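Local coordinates for protein FG41 Malonate Semialdehyde Decarboxylase (Coryneform bacterium, PDB 4LHP) that belongs to the tautomerase superfamily, as a trimeric enzyme with the MIF-like fold, at residues 1-13 and 62-74. Residues are numbered along the deposited sequence; the frame is centred on the assembly and turned at random.
With PO4 (phosphate ion), chain M.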
loop_
_atom_site.group_PDB
_atom_site.type_symbol
_atom_site.label_atom_id
_atom_site.label_comp_id
_atom_site.label_asym_id
_atom_site.label_seq_id
_atom_site.Cartn_x
_atom_site.Cartn_y
_atom_site.Cartn_z
ATOM N N PRO A 1 -13.396 -2.471 -3.855
ATOM C CA PRO A 1 -12.217 -2.326 -3.000
ATOM C C PRO A 1 -11.002 -3.019 -3.604
ATOM O O PRO A 1 -11.162 -3.994 -4.338
ATOM C CB PRO A 1 -12.640 -3.061 -1.734
ATOM C CG PRO A 1 -13.458 -4.192 -2.262
ATOM C CD PRO A 1 -14.215 -3.627 -3.448
ATOM N N LEU A 2 -9.807 -2.519 -3.305
ATOM C CA LEU A 2 -8.577 -3.204 -3.679
ATOM C C LEU A 2 -7.966 -3.833 -2.435
ATOM O O LEU A 2 -7.692 -3.145 -1.454
ATOM C CB LEU A 2 -7.587 -2.233 -4.323
ATOM C CG LEU A 2 -6.191 -2.793 -4.611
ATOM C CD1 LEU A 2 -6.237 -3.893 -5.658
ATOM C CD2 LEU A 2 -5.251 -1.679 -5.044
ATOM N N ILE A 3 -7.763 -5.145 -2.476
ATOM C CA ILE A 3 -7.241 -5.872 -1.326
ATOM C C ILE A 3 -5.788 -6.277 -1.548
ATOM O O ILE A 3 -5.481 -7.028 -2.472
ATOM C CB ILE A 3 -8.042 -7.161 -1.065
ATOM C CG1 ILE A 3 -9.547 -6.909 -1.205
ATOM C CG2 ILE A 3 -7.704 -7.729 0.305
ATOM C CD1 ILE A 3 -10.087 -5.841 -0.282
ATOM N N ARG A 4 -4.894 -5.778 -0.702
ATOM C CA ARG A 4 -3.516 -6.254 -0.703
ATOM C C ARG A 4 -3.354 -7.336 0.357
ATOM O O ARG A 4 -3.428 -7.059 1.555
ATOM C CB ARG A 4 -2.534 -5.110 -0.435
ATOM C CG ARG A 4 -2.624 -3.976 -1.436
ATOM C CD ARG A 4 -1.451 -3.018 -1.312
ATOM N NE ARG A 4 -1.408 -2.075 -2.427
ATOM C CZ ARG A 4 -0.689 -2.241 -3.536
ATOM N NH1 ARG A 4 0.074 -3.311 -3.697
ATOM N NH2 ARG A 4 -0.722 -1.332 -4.496
ATOM N N ILE A 5 -3.141 -8.569 -0.087
ATOM C CA ILE A 5 -2.941 -9.684 0.830
ATOM C C ILE A 5 -1.476 -10.098 0.847
ATOM O O ILE A 5 -0.965 -10.643 -0.130
ATOM C CB ILE A 5 -3.785 -10.905 0.435
ATOM C CG1 ILE A 5 -5.252 -10.505 0.273
ATOM C CG2 ILE A 5 -3.635 -12.009 1.480
ATOM C CD1 ILE A 5 -6.126 -11.603 -0.291
ATOM N N ASP A 6 -0.805 -9.828 1.961
ATOM C CA ASP A 6 0.582 -10.239 2.133
ATOM C C ASP A 6 0.669 -11.391 3.125
ATOM O O ASP A 6 0.273 -11.264 4.284
ATOM C CB ASP A 6 1.440 -9.064 2.608
ATOM C CG ASP A 6 1.674 -8.032 1.518
ATOM O OD1 ASP A 6 2.761 -8.047 0.905
ATOM O OD2 ASP A 6 0.770 -7.205 1.274
ATOM N N LEU A 7 1.188 -12.519 2.655
ATOM C CA LEU A 7 1.306 -13.712 3.477
ATOM C C LEU A 7 2.680 -14.331 3.247
ATOM O O LEU A 7 3.576 -13.665 2.731
ATOM C CB LEU A 7 0.168 -14.688 3.163
ATOM C CG LEU A 7 -0.247 -14.792 1.695
ATOM C CD1 LEU A 7 0.897 -15.315 0.848
ATOM C CD2 LEU A 7 -1.476 -15.675 1.550
ATOM N N THR A 8 2.858 -15.591 3.630
ATOM C CA THR A 8 4.184 -16.195 3.611
ATOM C C THR A 8 4.295 -17.395 2.672
ATOM O O THR A 8 3.316 -18.097 2.420
ATOM C CB THR A 8 4.600 -16.611 5.022
ATOM O OG1 THR A 8 3.602 -17.473 5.580
ATOM C CG2 THR A 8 4.749 -15.382 5.905
ATOM N N SER A 9 5.505 -17.629 2.175
ATOM C CA SER A 9 5.741 -18.611 1.120
ATOM C C SER A 9 5.590 -20.065 1.569
ATOM O O SER A 9 5.471 -20.960 0.733
ATOM C CB SER A 9 7.126 -18.399 0.498
ATOM O OG SER A 9 8.141 -18.317 1.485
ATOM N N ASP A 10 5.594 -20.303 2.877
ATOM C CA ASP A 10 5.402 -21.656 3.397
ATOM C C ASP A 10 3.981 -22.157 3.141
ATOM O O ASP A 10 3.727 -23.359 3.186
ATOM C CB ASP A 10 5.716 -21.715 4.894
ATOM C CG ASP A 10 4.902 -20.727 5.699
ATOM O OD1 ASP A 10 5.167 -19.512 5.588
ATOM O OD2 ASP A 10 4.006 -21.167 6.449
ATOM N N ARG A 11 3.059 -21.235 2.880
ATOM C CA ARG A 11 1.687 -21.608 2.554
ATOM C C ARG A 11 1.597 -22.014 1.089
ATOM O O ARG A 11 2.180 -21.366 0.219
ATOM C CB ARG A 11 0.723 -20.457 2.849
ATOM C CG ARG A 11 0.596 -20.129 4.329
ATOM C CD ARG A 11 -0.558 -19.177 4.601
ATOM N NE ARG A 11 -0.655 -18.827 6.017
ATOM C CZ ARG A 11 -1.317 -19.534 6.930
ATOM N NH1 ARG A 11 -1.955 -20.649 6.597
ATOM N NH2 ARG A 11 -1.337 -19.124 8.189
ATOM N N SER A 12 0.868 -23.092 0.822
ATOM C CA SER A 12 0.763 -23.622 -0.530
ATOM C C SER A 12 0.115 -22.608 -1.463
ATOM O O SER A 12 -0.753 -21.838 -1.050
ATOM C CB SER A 12 -0.059 -24.911 -0.532
ATOM O OG SER A 12 -1.431 -24.638 -0.300
ATOM N N ARG A 13 0.545 -22.610 -2.720
ATOM C CA ARG A 13 -0.094 -21.798 -3.744
ATOM C C ARG A 13 -1.602 -22.016 -3.688
ATOM O O ARG A 13 -2.383 -21.074 -3.822
ATOM C CB ARG A 13 0.448 -22.139 -5.133
ATOM N N SER A 62 1.965 -17.601 14.811
ATOM C CA SER A 62 2.879 -18.441 14.060
ATOM C C SER A 62 3.622 -17.547 13.079
ATOM O O SER A 62 3.227 -16.403 12.860
ATOM C CB SER A 62 2.122 -19.541 13.314
ATOM O OG SER A 62 1.519 -19.060 12.123
ATOM N N PRO A 63 4.707 -18.059 12.489
ATOM C CA PRO A 63 5.407 -17.284 11.462
ATOM C C PRO A 63 4.534 -17.056 10.232
ATOM O O PRO A 63 4.767 -16.112 9.479
ATOM C CB PRO A 63 6.606 -18.171 11.108
ATOM C CG PRO A 63 6.786 -19.070 12.296
ATOM C CD PRO A 63 5.402 -19.317 12.807
ATOM N N SER A 64 3.536 -17.912 10.037
ATOM C CA SER A 64 2.701 -17.845 8.842
ATOM C C SER A 64 1.608 -16.784 8.971
ATOM O O SER A 64 0.418 -17.094 8.989
ATOM C CB SER A 64 2.090 -19.216 8.540
ATOM O OG SER A 64 3.074 -20.239 8.584
ATOM N N VAL A 65 2.033 -15.527 9.044
ATOM C CA VAL A 65 1.126 -14.397 9.205
ATOM C C VAL A 65 0.414 -14.074 7.895
ATOM O O VAL A 65 0.968 -14.269 6.816
ATOM C CB VAL A 65 1.912 -13.159 9.691
ATOM C CG1 VAL A 65 1.070 -11.892 9.623
ATOM C CG2 VAL A 65 2.423 -13.388 11.108
ATOM N N VAL A 66 -0.826 -13.604 7.999
ATOM C CA VAL A 66 -1.582 -13.141 6.842
ATOM C C VAL A 66 -2.120 -11.740 7.114
ATOM O O VAL A 66 -2.965 -11.543 7.987
ATOM C CB VAL A 66 -2.750 -14.086 6.512
ATOM C CG1 VAL A 66 -3.611 -13.505 5.396
ATOM C CG2 VAL A 66 -2.220 -15.464 6.137
ATOM N N ILE A 67 -1.615 -10.771 6.359
ATOM C CA ILE A 67 -1.981 -9.372 6.542
ATOM C C ILE A 67 -2.873 -8.907 5.398
ATOM O O ILE A 67 -2.489 -8.972 4.231
ATOM C CB ILE A 67 -0.723 -8.484 6.630
ATOM C CG1 ILE A 67 0.027 -8.787 7.929
ATOM C CG2 ILE A 67 -1.094 -7.009 6.566
ATOM C CD1 ILE A 67 1.358 -8.092 8.056
ATOM N N ILE A 68 -4.071 -8.446 5.749
ATOM C CA ILE A 68 -5.059 -8.002 4.771
ATOM C C ILE A 68 -5.231 -6.494 4.852
ATOM O O ILE A 68 -5.714 -5.974 5.854
ATOM C CB ILE A 68 -6.437 -8.645 5.035
ATOM C CG1 ILE A 68 -6.303 -10.159 5.204
ATOM C CG2 ILE A 68 -7.415 -8.300 3.909
ATOM C CD1 ILE A 68 -5.681 -10.842 4.016
ATOM N N HIS A 69 -4.836 -5.795 3.795
ATOM C CA HIS A 69 -4.992 -4.347 3.746
ATOM C C HIS A 69 -6.101 -4.002 2.762
ATOM O O HIS A 69 -5.936 -4.134 1.551
ATOM C CB HIS A 69 -3.678 -3.672 3.345
ATOM C CG HIS A 69 -3.592 -2.234 3.752
ATOM N ND1 HIS A 69 -2.392 -1.575 3.920
ATOM C CD2 HIS A 69 -4.559 -1.325 4.024
ATOM C CE1 HIS A 69 -2.624 -0.326 4.280
ATOM N NE2 HIS A 69 -3.931 -0.148 4.348
ATOM N N VAL A 70 -7.239 -3.572 3.297
ATOM C CA VAL A 70 -8.410 -3.278 2.487
ATOM C C VAL A 70 -8.449 -1.805 2.105
ATOM O O VAL A 70 -8.444 -0.927 2.969
ATOM C CB VAL A 70 -9.705 -3.643 3.234
ATOM C CG1 VAL A 70 -10.927 -3.184 2.454
ATOM C CG2 VAL A 70 -9.761 -5.144 3.486
ATOM N N PHE A 71 -8.470 -1.542 0.803
ATOM C CA PHE A 71 -8.599 -0.185 0.290
ATOM C C PHE A 71 -9.990 -0.016 -0.306
ATOM O O PHE A 71 -10.291 -0.568 -1.361
ATOM C CB PHE A 71 -7.521 0.094 -0.758
ATOM C CG PHE A 71 -6.131 0.163 -0.189
ATOM C CD1 PHE A 71 -5.359 -0.982 -0.060
ATOM C CD2 PHE A 71 -5.597 1.373 0.223
ATOM C CE1 PHE A 71 -4.080 -0.919 0.466
ATOM C CE2 PHE A 71 -4.318 1.442 0.748
ATOM C CZ PHE A 71 -3.560 0.294 0.870
ATOM N N THR A 72 -10.836 0.749 0.376
ATOM C CA THR A 72 -12.251 0.811 0.035
ATOM C C THR A 72 -12.806 2.225 0.195
ATOM O O THR A 72 -12.206 3.066 0.863
ATOM C CB THR A 72 -13.063 -0.139 0.933
ATOM O OG1 THR A 72 -14.361 -0.358 0.369
ATOM C CG2 THR A 72 -13.205 0.439 2.334
ATOM N N GLN A 73 -13.960 2.478 -0.412
ATOM C CA GLN A 73 -14.589 3.791 -0.325
ATOM C C GLN A 73 -14.992 4.105 1.112
ATOM O O GLN A 73 -15.425 3.225 1.854
ATOM C CB GLN A 73 -15.834 3.859 -1.213
ATOM C CG GLN A 73 -15.613 3.476 -2.664
ATOM C CD GLN A 73 -16.868 3.647 -3.495
ATOM O OE1 GLN A 73 -17.471 4.718 -3.510
ATOM N NE2 GLN A 73 -17.278 2.587 -4.179
ATOM N N ALA A 74 -14.846 5.368 1.499
ATOM C CA ALA A 74 -15.350 5.834 2.783
ATOM C C ALA A 74 -16.861 5.657 2.816
ATOM O O ALA A 74 -17.506 5.587 1.769
ATOM C CB ALA A 74 -14.992 7.297 2.989
HETATM P P PO4 M . -15.713 -0.425 -2.697
HETATM O O1 PO4 M . -16.033 -1.052 -4.035
HETATM O O2 PO4 M . -15.522 -1.509 -1.662
HETATM O O3 PO4 M . -14.445 0.390 -2.811
HETATM O O4 PO4 M . -16.861 0.464 -2.276
HETATM O O HOH W 1 1.011 -16.719 5.881
#
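Strands 2-8 and 66-73 run antiparallel at the middle of the four-stranded sheet of the tautomerase beta-alpha-beta fold, their axes 4.8 Å apart, and Leu2, Arg4 and Asp6 form hydrogen-bonded pairs with Phe71, His69 and Ile67. The face carrying Ile3, Ile5, Val66, Ile68 and Val70 is apolar, and helix 13-31 packs on it through Ile3 and Leu7. With CG1 beside its backbone N (chi1 -50°) and the chain bent again at chi2, Ile68 lays CD1 against Ile5 CG2 at a tight 3.5 Å, while its CG2 meets Ile3 CG2.

The other face turns to the trimer interface. There the extended Arg4 chain passes obliquely by the Phe71 ring, Arg4 CD lying 3.8 Å from Phe71 CE1, with the guanidinium and ring planes nearly perpendicular; Arg4 NH1 goes on to a salt bridge with Asp6 of the second subunit. Phe71 CZ also sits over one face of the His69 ring, whose NE2 is hydrogen-bonded to Thr107 OG1.

At the amino-terminal end, Pro1 N lies 3.0 Å from O1 of a phosphate ion, probably from the crystallisation liquor, and Thr72 OG1 donates to its O2.

Beyond the far end of the ladder, polar groups take over. Asp10 uses both carboxylate oxygens on their syn sides, OD1 for Thr8 OG1 and OD2 for Ser64 OG (2.5 Å), both hydroxyls tilted 20-30° out of the carboxylate plane. A water joins Thr8 OG1, Arg11 NE and Val65 O, and beside it Arg11 NH2 donates in the guanidinium plane to a lone pair of Ser64 O at 2.8 Å.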